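Local coordinates for protein exotoxin 5 (Staphylococcus aureus subsp. aureus COL, PDB 3R2I) that is of unknown function but, as a superantigen-like exotoxin with an OB-fold and a beta-grasp domain, probably belongs to the secreted immune-modulating proteins of this pathogen, at residues Lys114-Leu126 against Ile133-Arg145. Numbering follows the deposited sequence.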
loop_
_atom_site.group_PDB
_atom_site.type_symbol
_atom_site.label_atom_id
_atom_site.label_comp_id
_atom_site.label_asym_id
_atom_site.label_seq_id
_atom_site.Cartn_x
_atom_site.Cartn_y
_atom_site.Cartn_z
ATOM N N LYS A 114 -15.092 19.646 -1.121
ATOM C CA LYS A 114 -13.837 19.760 -0.397
ATOM C C LYS A 114 -13.923 18.865 0.837
ATOM O O LYS A 114 -14.856 18.970 1.619
ATOM C CB LYS A 114 -13.546 21.187 -0.001
ATOM C CG LYS A 114 -12.109 21.379 0.407
ATOM C CD LYS A 114 -11.796 22.821 0.803
ATOM C CE LYS A 114 -10.321 22.956 1.212
ATOM N NZ LYS A 114 -10.035 24.238 1.928
ATOM N N THR A 115 -12.950 17.974 0.980
ATOM C CA THR A 115 -12.913 17.013 2.068
ATOM C C THR A 115 -11.718 17.283 2.973
ATOM O O THR A 115 -10.595 17.506 2.523
ATOM C CB THR A 115 -12.832 15.598 1.498
ATOM O OG1 THR A 115 -13.938 15.399 0.621
ATOM C CG2 THR A 115 -12.857 14.531 2.588
ATOM N N HIS A 116 -11.953 17.205 4.269
ATOM C CA HIS A 116 -10.902 17.509 5.205
ATOM C C HIS A 116 -10.452 16.321 6.008
ATOM O O HIS A 116 -11.149 15.310 6.116
ATOM C CB HIS A 116 -11.406 18.582 6.163
ATOM C CG HIS A 116 -11.943 19.809 5.488
ATOM N ND1 HIS A 116 -11.148 20.889 5.159
ATOM C CD2 HIS A 116 -13.207 20.156 5.141
ATOM C CE1 HIS A 116 -11.894 21.836 4.613
ATOM N NE2 HIS A 116 -13.149 21.418 4.597
ATOM N N GLY A 117 -9.260 16.455 6.571
ATOM C CA GLY A 117 -8.691 15.434 7.422
ATOM C C GLY A 117 -8.313 14.132 6.729
ATOM O O GLY A 117 -8.438 13.059 7.308
ATOM N N LEU A 118 -7.828 14.215 5.506
ATOM C CA LEU A 118 -7.461 12.997 4.797
ATOM C C LEU A 118 -5.967 12.715 4.878
ATOM O O LEU A 118 -5.153 13.636 4.956
ATOM C CB LEU A 118 -7.866 13.099 3.321
ATOM C CG LEU A 118 -9.335 13.248 2.984
ATOM C CD1 LEU A 118 -9.433 13.507 1.477
ATOM C CD2 LEU A 118 -10.157 12.004 3.422
ATOM N N ASP A 119 -5.639 11.432 4.935
ATOM C CA ASP A 119 -4.263 10.966 4.910
ATOM C C ASP A 119 -4.069 10.277 3.589
ATOM O O ASP A 119 -4.987 9.617 3.096
ATOM C CB ASP A 119 -3.972 9.932 5.992
ATOM C CG ASP A 119 -3.870 10.525 7.369
ATOM O OD1 ASP A 119 -3.805 11.763 7.510
ATOM O OD2 ASP A 119 -3.856 9.723 8.322
ATOM N N VAL A 120 -2.858 10.362 3.046
ATOM C CA VAL A 120 -2.566 9.723 1.781
ATOM C C VAL A 120 -1.251 8.964 1.797
ATOM O O VAL A 120 -0.247 9.475 2.254
ATOM C CB VAL A 120 -2.578 10.752 0.595
ATOM C CG1 VAL A 120 -2.037 10.142 -0.638
ATOM C CG2 VAL A 120 -4.046 11.282 0.341
ATOM N N PHE A 121 -1.295 7.708 1.345
ATOM C CA PHE A 121 -0.105 6.906 1.220
ATOM C C PHE A 121 0.176 6.955 -0.258
ATOM O O PHE A 121 -0.603 6.470 -1.074
ATOM C CB PHE A 121 -0.268 5.479 1.691
ATOM C CG PHE A 121 0.991 4.673 1.538
ATOM C CD1 PHE A 121 2.021 4.808 2.437
ATOM C CD2 PHE A 121 1.145 3.794 0.498
ATOM C CE1 PHE A 121 3.192 4.086 2.285
ATOM C CE2 PHE A 121 2.304 3.063 0.363
ATOM C CZ PHE A 121 3.323 3.215 1.248
ATOM N N ALA A 122 1.302 7.532 -0.607
ATOM C CA ALA A 122 1.615 7.749 -2.022
ATOM C C ALA A 122 2.819 6.997 -2.497
ATOM O O ALA A 122 3.837 6.909 -1.811
ATOM C CB ALA A 122 1.798 9.247 -2.289
ATOM N N VAL A 123 2.651 6.383 -3.654
ATOM C CA VAL A 123 3.714 5.641 -4.304
ATOM C C VAL A 123 3.670 6.150 -5.724
ATOM O O VAL A 123 2.613 6.189 -6.328
ATOM C CB VAL A 123 3.414 4.168 -4.351
ATOM C CG1 VAL A 123 4.481 3.466 -5.234
ATOM C CG2 VAL A 123 3.349 3.610 -2.943
ATOM N N PRO A 124 4.807 6.517 -6.286
ATOM C CA PRO A 124 4.643 7.046 -7.628
ATOM C C PRO A 124 4.470 6.048 -8.741
ATOM O O PRO A 124 5.188 5.058 -8.805
ATOM C CB PRO A 124 5.980 7.774 -7.874
ATOM C CG PRO A 124 6.940 7.110 -6.950
ATOM C CD PRO A 124 6.149 6.785 -5.738
ATOM N N GLU A 125 3.564 6.341 -9.636
ATOM C CA GLU A 125 3.452 5.644 -10.879
ATOM C C GLU A 125 4.328 6.304 -11.917
ATOM O O GLU A 125 4.756 5.699 -12.850
ATOM C CB GLU A 125 2.009 5.608 -11.327
ATOM C CG GLU A 125 1.024 5.105 -10.300
ATOM C CD GLU A 125 1.091 3.604 -10.026
ATOM O OE1 GLU A 125 1.579 2.881 -10.830
ATOM O OE2 GLU A 125 0.662 3.143 -8.988
ATOM N N LEU A 126 4.564 7.570 -11.696
ATOM C CA LEU A 126 5.390 8.426 -12.493
ATOM C C LEU A 126 5.751 9.577 -11.584
ATOM O O LEU A 126 4.987 9.969 -10.767
ATOM C CB LEU A 126 4.608 8.922 -13.703
ATOM C CG LEU A 126 5.082 9.902 -14.749
ATOM C CD1 LEU A 126 4.336 9.663 -16.020
ATOM C CD2 LEU A 126 4.895 11.283 -14.308
ATOM N N ILE A 133 4.463 13.873 -7.718
ATOM C CA ILE A 133 4.223 12.485 -7.443
ATOM C C ILE A 133 2.781 12.125 -7.848
ATOM O O ILE A 133 1.821 12.589 -7.256
ATOM C CB ILE A 133 4.504 12.256 -5.969
ATOM C CG1 ILE A 133 5.949 12.682 -5.723
ATOM C CG2 ILE A 133 4.250 10.821 -5.553
ATOM C CD1 ILE A 133 6.354 12.772 -4.344
ATOM N N TYR A 134 2.664 11.338 -8.918
ATOM C CA TYR A 134 1.389 10.877 -9.429
ATOM C C TYR A 134 1.149 9.517 -8.801
ATOM O O TYR A 134 1.894 8.589 -9.103
ATOM C CB TYR A 134 1.479 10.736 -10.960
ATOM C CG TYR A 134 1.605 12.034 -11.716
ATOM C CD1 TYR A 134 1.030 12.187 -12.972
ATOM C CD2 TYR A 134 2.243 13.141 -11.164
ATOM C CE1 TYR A 134 1.165 13.376 -13.683
ATOM C CE2 TYR A 134 2.346 14.330 -11.863
ATOM C CZ TYR A 134 1.822 14.433 -13.124
ATOM O OH TYR A 134 1.950 15.623 -13.814
ATOM N N SER A 135 0.151 9.403 -7.905
ATOM C CA SER A 135 -0.139 8.123 -7.226
ATOM C C SER A 135 -1.622 7.782 -7.367
ATOM O O SER A 135 -2.414 8.665 -7.712
ATOM C CB SER A 135 0.300 8.153 -5.750
ATOM O OG SER A 135 0.046 6.906 -5.078
ATOM N N VAL A 136 -1.955 6.497 -7.177
ATOM C CA VAL A 136 -3.318 6.007 -7.246
ATOM C C VAL A 136 -3.835 5.570 -5.866
ATOM O O VAL A 136 -3.190 4.781 -5.170
ATOM C CB VAL A 136 -3.449 4.811 -8.228
ATOM C CG1 VAL A 136 -4.889 4.318 -8.281
ATOM C CG2 VAL A 136 -2.989 5.173 -9.627
ATOM N N GLY A 137 -4.967 6.116 -5.440
ATOM C CA GLY A 137 -5.590 5.719 -4.171
ATOM C C GLY A 137 -4.854 6.050 -2.897
ATOM O O GLY A 137 -4.261 7.124 -2.771
ATOM N N GLY A 138 -4.897 5.131 -1.938
ATOM C CA GLY A 138 -4.198 5.325 -0.687
ATOM C C GLY A 138 -4.768 6.374 0.252
ATOM O O GLY A 138 -4.076 6.818 1.173
ATOM N N ILE A 139 -6.047 6.701 0.077
ATOM C CA ILE A 139 -6.723 7.749 0.847
ATOM C C ILE A 139 -7.461 7.178 2.021
ATOM O O ILE A 139 -8.282 6.309 1.859
ATOM C CB ILE A 139 -7.706 8.484 -0.061
ATOM C CG1 ILE A 139 -6.978 9.009 -1.314
ATOM C CG2 ILE A 139 -8.400 9.657 0.655
ATOM C CD1 ILE A 139 -7.943 9.222 -2.495
ATOM N N THR A 140 -7.133 7.651 3.219
ATOM C CA THR A 140 -7.783 7.193 4.456
ATOM C C THR A 140 -8.180 8.387 5.283
ATOM O O THR A 140 -7.756 9.483 5.003
ATOM C CB THR A 140 -6.808 6.347 5.318
ATOM O OG1 THR A 140 -5.598 7.082 5.520
ATOM C CG2 THR A 140 -6.469 4.994 4.627
ATOM N N LYS A 141 -9.021 8.174 6.276
ATOM C CA LYS A 141 -9.397 9.213 7.200
ATOM C C LYS A 141 -8.344 9.268 8.297
ATOM O O LYS A 141 -7.935 8.237 8.827
ATOM C CB LYS A 141 -10.765 8.935 7.801
ATOM C CG LYS A 141 -11.893 9.053 6.798
ATOM C CD LYS A 141 -13.298 8.923 7.467
ATOM C CE LYS A 141 -14.396 9.008 6.414
ATOM N NZ LYS A 141 -15.763 8.849 6.981
ATOM N N LYS A 142 -7.890 10.468 8.636
ATOM C CA LYS A 142 -6.854 10.606 9.666
ATOM C C LYS A 142 -7.320 10.085 11.022
ATOM O O LYS A 142 -8.531 9.970 11.270
ATOM C CB LYS A 142 -6.433 12.071 9.835
ATOM C CG LYS A 142 -7.461 12.934 10.610
ATOM C CD LYS A 142 -6.996 14.378 10.682
ATOM C CE LYS A 142 -7.922 15.227 11.543
ATOM N NZ LYS A 142 -7.523 16.676 11.518
ATOM N N ASN A 143 -6.370 9.821 11.915
ATOM C CA ASN A 143 -6.722 9.349 13.262
ATOM C C ASN A 143 -7.530 10.383 13.990
ATOM O O ASN A 143 -7.208 11.571 13.916
ATOM C CB ASN A 143 -5.481 9.088 14.126
ATOM C CG ASN A 143 -4.644 7.941 13.626
ATOM O OD1 ASN A 143 -4.988 7.291 12.646
ATOM N ND2 ASN A 143 -3.511 7.699 14.292
ATOM N N VAL A 144 -8.552 9.929 14.712
ATOM C CA VAL A 144 -9.388 10.824 15.517
ATOM C C VAL A 144 -8.610 11.154 16.803
ATOM O O VAL A 144 -7.779 10.352 17.252
ATOM C CB VAL A 144 -10.734 10.170 15.869
ATOM C CG1 VAL A 144 -11.448 9.725 14.586
ATOM C CG2 VAL A 144 -10.529 8.972 16.829
ATOM N N ARG A 145 -8.877 12.307 17.411
ATOM C CA ARG A 145 -8.141 12.710 18.624
ATOM C C ARG A 145 -8.149 11.668 19.741
ATOM O O ARG A 145 -9.159 10.997 19.967
ATOM C CB ARG A 145 -8.625 14.060 19.176
ATOM C CG ARG A 145 -8.408 15.207 18.213
ATOM C CD ARG A 145 -8.335 16.580 18.916
ATOM N NE ARG A 145 -8.080 17.668 17.953
ATOM C CZ ARG A 145 -6.900 17.918 17.361
ATOM N NH1 ARG A 145 -5.838 17.141 17.582
ATOM N NH2 ARG A 145 -6.783 18.937 16.503
HETATM O O HOH W 1 -3.533 10.380 11.317
HETATM O O HOH W 2 -1.663 7.831 -3.239
HETATM O O HOH W 3 0.490 4.817 -6.903
#
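Ile139 packs against both Leu118 and Val120 where two antiparallel strands of the OB-fold barrel, 118-120 and 139-141, pair in the N-terminal domain. Its CG2 meets Leu118 CD2 at 4.0 Å, while CG1, anti to the carbonyl carbon (chi1 -55°), lies alongside Val120 CG2. Branched aliphatic chains suit this buried face, where Val120 touches Val101 and Ile139 touches Leu103 of strand 97-103. A second apolar patch forms further along, where Ile133 CG2 touches Pro124 CB and Ala122 CB.

Between these patches Phe121 N still bonds to Gly138 O; past this bond the direct ladder gives way to water. Gly137 and Gly138 both have positive phi, which glycine adopts easily. Water 2 donates to Phe121 O and Gly137 O and accepts from Ser135 OG. That hydroxyl, swung anti to its own N (chi1 -179°), accepts a hydrogen bond from Val123 N at 3.0 Å, as a strand carbonyl otherwise might. Direct backbone bonding returns with Glu125 N to Tyr134 O, and Leu126 CD2 sits over the face of the Tyr134 ring in a CH-pi contact, 4.2 Å from its centroid.

At the other end, Asp119 and Thr140 exchange two nearly straight backbone bonds. The Asp119 side chain crosses that of Lys142 at about a right angle, with OD2 3.4 Å from Lys142 CA; Asp119 OD1 is engaged by Thr75 OG1 and Asn76 N, whereas Lys142 NZ reaches Asn76 OD1. Water 1 donates to Asp119 OD2 at 3.1 Å and accepts from Asn143 N at 3.0 Å.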